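Local atomic coordinates of CytC3 (Streptomyces, PDB entry 3GJA), a protein that probably chlorinates an unactivated carbon of its substrate in a biosynthetic pathway, as a nonheme iron halogenase of the phytanoyl-CoA dioxygenase family. Residues P34-M37 with T38-N42; L77-H80 with I81-E85. One frame throughout, in Å; residues are numbered along the deposited sequence.

Contact 1: residues P34-M37 with T38-N42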
loop_
_atom_site.group_PDB
_atom_site.type_symbol
_atom_site.label_atom_id
_atom_site.label_comp_id
_atom_site.label_asym_id
_atom_site.label_seq_id
_atom_site.Cartn_x
_atom_site.Cartn_y
_atom_site.Cartn_z
ATOM N N PRO A 34 -15.103 -7.758 -10.079
ATOM C CA PRO A 34 -15.720 -7.986 -8.768
ATOM C C PRO A 34 -15.786 -9.433 -8.266
ATOM O O PRO A 34 -15.383 -9.711 -7.134
ATOM C CB PRO A 34 -17.106 -7.371 -8.933
ATOM C CG PRO A 34 -16.845 -6.224 -9.859
ATOM C CD PRO A 34 -15.923 -6.841 -10.893
ATOM N N GLU A 35 -16.287 -10.353 -9.090
ATOM C CA GLU A 35 -16.412 -11.749 -8.671
ATOM C C GLU A 35 -15.058 -12.405 -8.470
ATOM O O GLU A 35 -14.904 -13.285 -7.624
ATOM C CB GLU A 35 -17.204 -12.558 -9.698
ATOM C CG GLU A 35 -18.167 -11.744 -10.525
ATOM C CD GLU A 35 -17.449 -10.864 -11.528
ATOM O OE1 GLU A 35 -16.749 -11.410 -12.410
ATOM O OE2 GLU A 35 -17.582 -9.626 -11.433
ATOM N N GLU A 36 -14.084 -11.980 -9.265
ATOM C CA GLU A 36 -12.733 -12.516 -9.182
ATOM C C GLU A 36 -12.067 -12.054 -7.886
ATOM O O GLU A 36 -11.459 -12.852 -7.182
ATOM C CB GLU A 36 -11.918 -12.063 -10.404
ATOM C CG GLU A 36 -10.435 -12.437 -10.383
ATOM C CD GLU A 36 -10.193 -13.917 -10.118
ATOM O OE1 GLU A 36 -11.096 -14.733 -10.399
ATOM O OE2 GLU A 36 -9.094 -14.267 -9.642
ATOM N N MET A 37 -12.192 -10.769 -7.564
ATOM C CA MET A 37 -11.592 -10.254 -6.333
ATOM C C MET A 37 -12.217 -10.959 -5.142
ATOM O O MET A 37 -11.521 -11.336 -4.196
ATOM C CB MET A 37 -11.825 -8.748 -6.186
ATOM C CG MET A 37 -11.128 -8.134 -4.965
ATOM S SD MET A 37 -9.330 -7.996 -5.178
ATOM C CE MET A 37 -8.739 -9.453 -4.330
ATOM N N THR A 38 -13.536 -11.137 -5.198
ATOM C CA THR A 38 -14.263 -11.789 -4.115
ATOM C C THR A 38 -13.770 -13.213 -3.935
ATOM O O THR A 38 -13.544 -13.667 -2.810
ATOM C CB THR A 38 -15.800 -11.778 -4.374
ATOM O OG1 THR A 38 -16.301 -10.447 -4.191
ATOM C CG2 THR A 38 -16.530 -12.713 -3.413
ATOM N N ARG A 39 -13.592 -13.912 -5.048
ATOM C CA ARG A 39 -13.112 -15.286 -5.022
ATOM C C ARG A 39 -11.768 -15.354 -4.286
ATOM O O ARG A 39 -11.558 -16.225 -3.445
ATOM C CB ARG A 39 -12.934 -15.803 -6.451
ATOM C CG ARG A 39 -13.159 -17.297 -6.601
ATOM C CD ARG A 39 -12.485 -17.872 -7.851
ATOM N NE ARG A 39 -11.085 -18.207 -7.592
ATOM C CZ ARG A 39 -10.053 -17.484 -8.005
ATOM N NH1 ARG A 39 -10.259 -16.385 -8.709
ATOM N NH2 ARG A 39 -8.821 -17.848 -7.696
ATOM N N ARG A 40 -10.865 -14.431 -4.616
ATOM C CA ARG A 40 -9.534 -14.376 -3.996
ATOM C C ARG A 40 -9.609 -14.045 -2.510
ATOM O O ARG A 40 -8.978 -14.698 -1.680
ATOM C CB ARG A 40 -8.670 -13.323 -4.700
ATOM C CG ARG A 40 -8.194 -13.741 -6.070
ATOM C CD ARG A 40 -7.659 -12.580 -6.886
ATOM N NE ARG A 40 -7.092 -13.074 -8.137
ATOM C CZ ARG A 40 -5.812 -13.394 -8.304
ATOM N NH1 ARG A 40 -4.953 -13.258 -7.299
ATOM N NH2 ARG A 40 -5.397 -13.882 -9.467
ATOM N N TRP A 41 -10.382 -13.017 -2.182
ATOM C CA TRP A 41 -10.538 -12.596 -0.799
ATOM C C TRP A 41 -11.133 -13.718 0.038
ATOM O O TRP A 41 -10.817 -13.845 1.223
ATOM C CB TRP A 41 -11.430 -11.356 -0.727
ATOM C CG TRP A 41 -11.790 -10.924 0.660
ATOM C CD1 TRP A 41 -13.031 -10.566 1.101
ATOM C CD2 TRP A 41 -10.910 -10.791 1.787
ATOM N NE1 TRP A 41 -12.984 -10.221 2.431
ATOM C CE2 TRP A 41 -11.697 -10.350 2.880
ATOM C CE3 TRP A 41 -9.537 -10.999 1.981
ATOM C CZ2 TRP A 41 -11.156 -10.117 4.153
ATOM C CZ3 TRP A 41 -8.995 -10.764 3.253
ATOM C CH2 TRP A 41 -9.809 -10.328 4.320
ATOM N N ASN A 42 -11.998 -14.530 -0.571
ATOM C CA ASN A 42 -12.611 -15.633 0.162
ATOM C C ASN A 42 -11.511 -16.584 0.618
ATOM O O ASN A 42 -11.562 -17.137 1.715
ATOM C CB ASN A 42 -13.634 -16.385 -0.707
ATOM C CG ASN A 42 -14.914 -15.590 -0.942
ATOM O OD1 ASN A 42 -15.298 -14.747 -0.128
ATOM N ND2 ASN A 42 -15.593 -15.875 -2.049
#

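Contact 2: residues L77-H80 with I81-E85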
loop_
_atom_site.group_PDB
_atom_site.type_symbol
_atom_site.label_atom_id
_atom_site.label_comp_id
_atom_site.label_asym_id
_atom_site.label_seq_id
_atom_site.Cartn_x
_atom_site.Cartn_y
_atom_site.Cartn_z
ATOM N N LEU A 77 -1.500 -12.966 -2.264
ATOM C CA LEU A 77 -1.099 -11.614 -1.906
ATOM C C LEU A 77 0.230 -11.306 -2.586
ATOM O O LEU A 77 0.491 -10.164 -2.969
ATOM C CB LEU A 77 -0.980 -11.480 -0.386
ATOM C CG LEU A 77 -2.073 -10.705 0.361
ATOM C CD1 LEU A 77 -3.425 -10.839 -0.336
ATOM C CD2 LEU A 77 -2.133 -11.197 1.800
ATOM N N ALA A 78 1.063 -12.333 -2.746
ATOM C CA ALA A 78 2.351 -12.163 -3.418
ATOM C C ALA A 78 2.052 -11.754 -4.858
ATOM O O ALA A 78 2.695 -10.862 -5.415
ATOM C CB ALA A 78 3.145 -13.470 -3.397
ATOM N N GLU A 79 1.057 -12.403 -5.448
ATOM C CA GLU A 79 0.667 -12.104 -6.815
ATOM C C GLU A 79 0.010 -10.729 -6.917
ATOM O O GLU A 79 0.247 -9.988 -7.873
ATOM C CB GLU A 79 -0.308 -13.161 -7.329
ATOM C CG GLU A 79 -0.767 -12.899 -8.747
ATOM C CD GLU A 79 -1.907 -13.792 -9.166
ATOM O OE1 GLU A 79 -2.251 -14.714 -8.401
ATOM O OE2 GLU A 79 -2.456 -13.573 -10.264
ATOM N N HIS A 80 -0.819 -10.390 -5.932
ATOM C CA HIS A 80 -1.508 -9.103 -5.941
ATOM C C HIS A 80 -0.545 -7.930 -6.090
ATOM O O HIS A 80 -0.748 -7.070 -6.939
ATOM C CB HIS A 80 -2.337 -8.920 -4.662
ATOM C CG HIS A 80 -3.376 -7.845 -4.768
ATOM N ND1 HIS A 80 -4.635 -8.078 -5.282
ATOM C CD2 HIS A 80 -3.327 -6.522 -4.483
ATOM C CE1 HIS A 80 -5.313 -6.945 -5.311
ATOM N NE2 HIS A 80 -4.542 -5.984 -4.832
ATOM N N ILE A 81 0.512 -7.891 -5.282
ATOM C CA ILE A 81 1.449 -6.768 -5.365
ATOM C C ILE A 81 2.276 -6.756 -6.654
ATOM O O ILE A 81 2.846 -5.726 -7.018
ATOM C CB ILE A 81 2.387 -6.708 -4.110
ATOM C CG1 ILE A 81 3.231 -7.980 -3.989
ATOM C CG2 ILE A 81 1.551 -6.535 -2.847
ATOM C CD1 ILE A 81 4.608 -7.860 -4.609
ATOM N N MET A 82 2.307 -7.892 -7.351
ATOM C CA MET A 82 3.045 -8.029 -8.612
ATOM C C MET A 82 2.180 -7.716 -9.838
ATOM O O MET A 82 2.689 -7.564 -10.947
ATOM C CB MET A 82 3.586 -9.462 -8.753
ATOM C CG MET A 82 4.749 -9.819 -7.826
ATOM S SD MET A 82 6.189 -8.748 -8.107
ATOM C CE MET A 82 6.951 -9.530 -9.554
ATOM N N ARG A 83 0.870 -7.635 -9.636
ATOM C CA ARG A 83 -0.068 -7.385 -10.725
ATOM C C ARG A 83 0.251 -6.247 -11.694
ATOM O O ARG A 83 0.488 -5.109 -11.288
ATOM C CB ARG A 83 -1.471 -7.183 -10.151
ATOM C CG ARG A 83 -2.235 -8.473 -10.007
ATOM C CD ARG A 83 -2.730 -8.906 -11.370
ATOM N NE ARG A 83 -2.950 -10.340 -11.437
ATOM C CZ ARG A 83 -3.659 -10.939 -12.386
ATOM N NH1 ARG A 83 -4.220 -10.221 -13.353
ATOM N NH2 ARG A 83 -3.810 -12.256 -12.361
ATOM N N PRO A 84 0.265 -6.552 -13.004
ATOM C CA PRO A 84 0.548 -5.554 -14.040
ATOM C C PRO A 84 -0.431 -4.389 -13.919
ATOM O O PRO A 84 -0.064 -3.226 -14.117
ATOM C CB PRO A 84 0.343 -6.338 -15.333
ATOM C CG PRO A 84 0.771 -7.718 -14.949
ATOM C CD PRO A 84 0.135 -7.897 -13.594
ATOM N N GLU A 85 -1.681 -4.717 -13.596
ATOM C CA GLU A 85 -2.724 -3.711 -13.437
ATOM C C GLU A 85 -2.342 -2.703 -12.355
ATOM O O GLU A 85 -2.816 -1.566 -12.355
ATOM C CB GLU A 85 -4.062 -4.378 -13.101
ATOM C CG GLU A 85 -4.580 -5.282 -14.215
ATOM C CD GLU A 85 -4.063 -6.712 -14.127
ATOM O OE1 GLU A 85 -2.959 -6.940 -13.591
ATOM O OE2 GLU A 85 -4.768 -7.617 -14.609
#

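Contact 1: residues P34-M37 with T38-N42
Glu-36 reaches along the helix to Arg-40, one turn on, and its carboxylate meets that arginine at the guanidinium edge, somewhat tilted from its plane. The bond runs from Arg-40 NE to Glu-36 OE2 at 2.8 Å. It arrives on the anti side of the oxygen, and the two flat groups stand steeply to each other, their planes 75° apart. Glu-36 sends CG anti to its backbone N (chi1 174°) and then bends at chi2, which curls the carboxylate toward the next turn. Arg-40 is stretched out from CG to NE, and its NH2 also pairs with Glu-79 of helix 75-82. Arg-39 runs alongside Glu-36, pointing the same way, and completes a salt-bridge network, though the exact place of its NH1 is doubtful. Met-37 crosses Arg-40 at about a right angle. Its methyl CE lies 3.9 Å from Arg-40 CB, so the arginine stem has apolar cover while its head pairs with acids. The backbone here is regular helix; Trp-41 N bonds Met-37 O at 2.9 Å. This is the first part of helix 34-49, which follows strand 25-30. Met-37 and Trp-41 pack on Phe-153, just past strand 147-152, and Trp-41 NE1 bonds Tyr-252 OH just before strand 253-262.

Contact 2: residues L77-H80 with I81-E85
Arg-83 grips Glu-79 through a nearly straight bond from Arg-83 NH2 to Glu-79 OE2, 2.8 Å long with an N-H...O angle of 172°. The oxygen lies in the guanidinium plane, at its edge. Arg-83 NE adds only a weak, long bond to the same oxygen. The side chains run side by side, and their flat ends are turned 32° apart. Arg-83 NH1 takes a second acid, Glu-85 OE2, at 2.9 Å and also near the guanidinium plane. Two carboxylates thus fix the rotation of the arginine head. Glu-79 is stretched out beyond CG, which carries its carboxylate out beside Arg-83, and Arg-83 bends at chi2 (-77°) to meet it.

The backbone behind them is leaving the helix. Ile-81 N still bonds Leu-77 O at 3.2 Å, but Met-82 N turns to Glu-79 O and Arg-83 N to His-80 O, both three residues back. Arg-83 then holds the N-cap position of helix 84-94. Farther out, Glu-79 OE2 also pairs with Arg-40 of helix 34-49, His-80 NE2 bonds Thr-151 OG1, and Ile-81 packs on Cys-100 and Ala-258 of the sheet.

Cutting Arg-83 back to an alanine is likely to leave Glu-79 with Arg-40 alone of the two arginines and Glu-85 without its mate here. Arg-40 probably offsets the second acid, and the group would probably favour ionised forms.

Contact 1 comes first along the chain, in helix 34-49. Contact 2 follows, from helix 75-82 into the start of helix 84-94. Their centres are about 14 Å apart. They meet directly: Arg-40 NH2 forms a salt bridge with Glu-79 OE2 at 3.1 Å, which joins the two charge networks into one. Met-37 SD also packs near His-80 CE1, 4.2 Å away. Both contacts belong to the phytanoyl-CoA dioxygenase-like part of the chain, in the cupin clan. The joined charge network and the packing of Met-37 on His-80 thus hold helix 34-49 to helix 75-82 beside the antiparallel sheet of the beta-barrel fold.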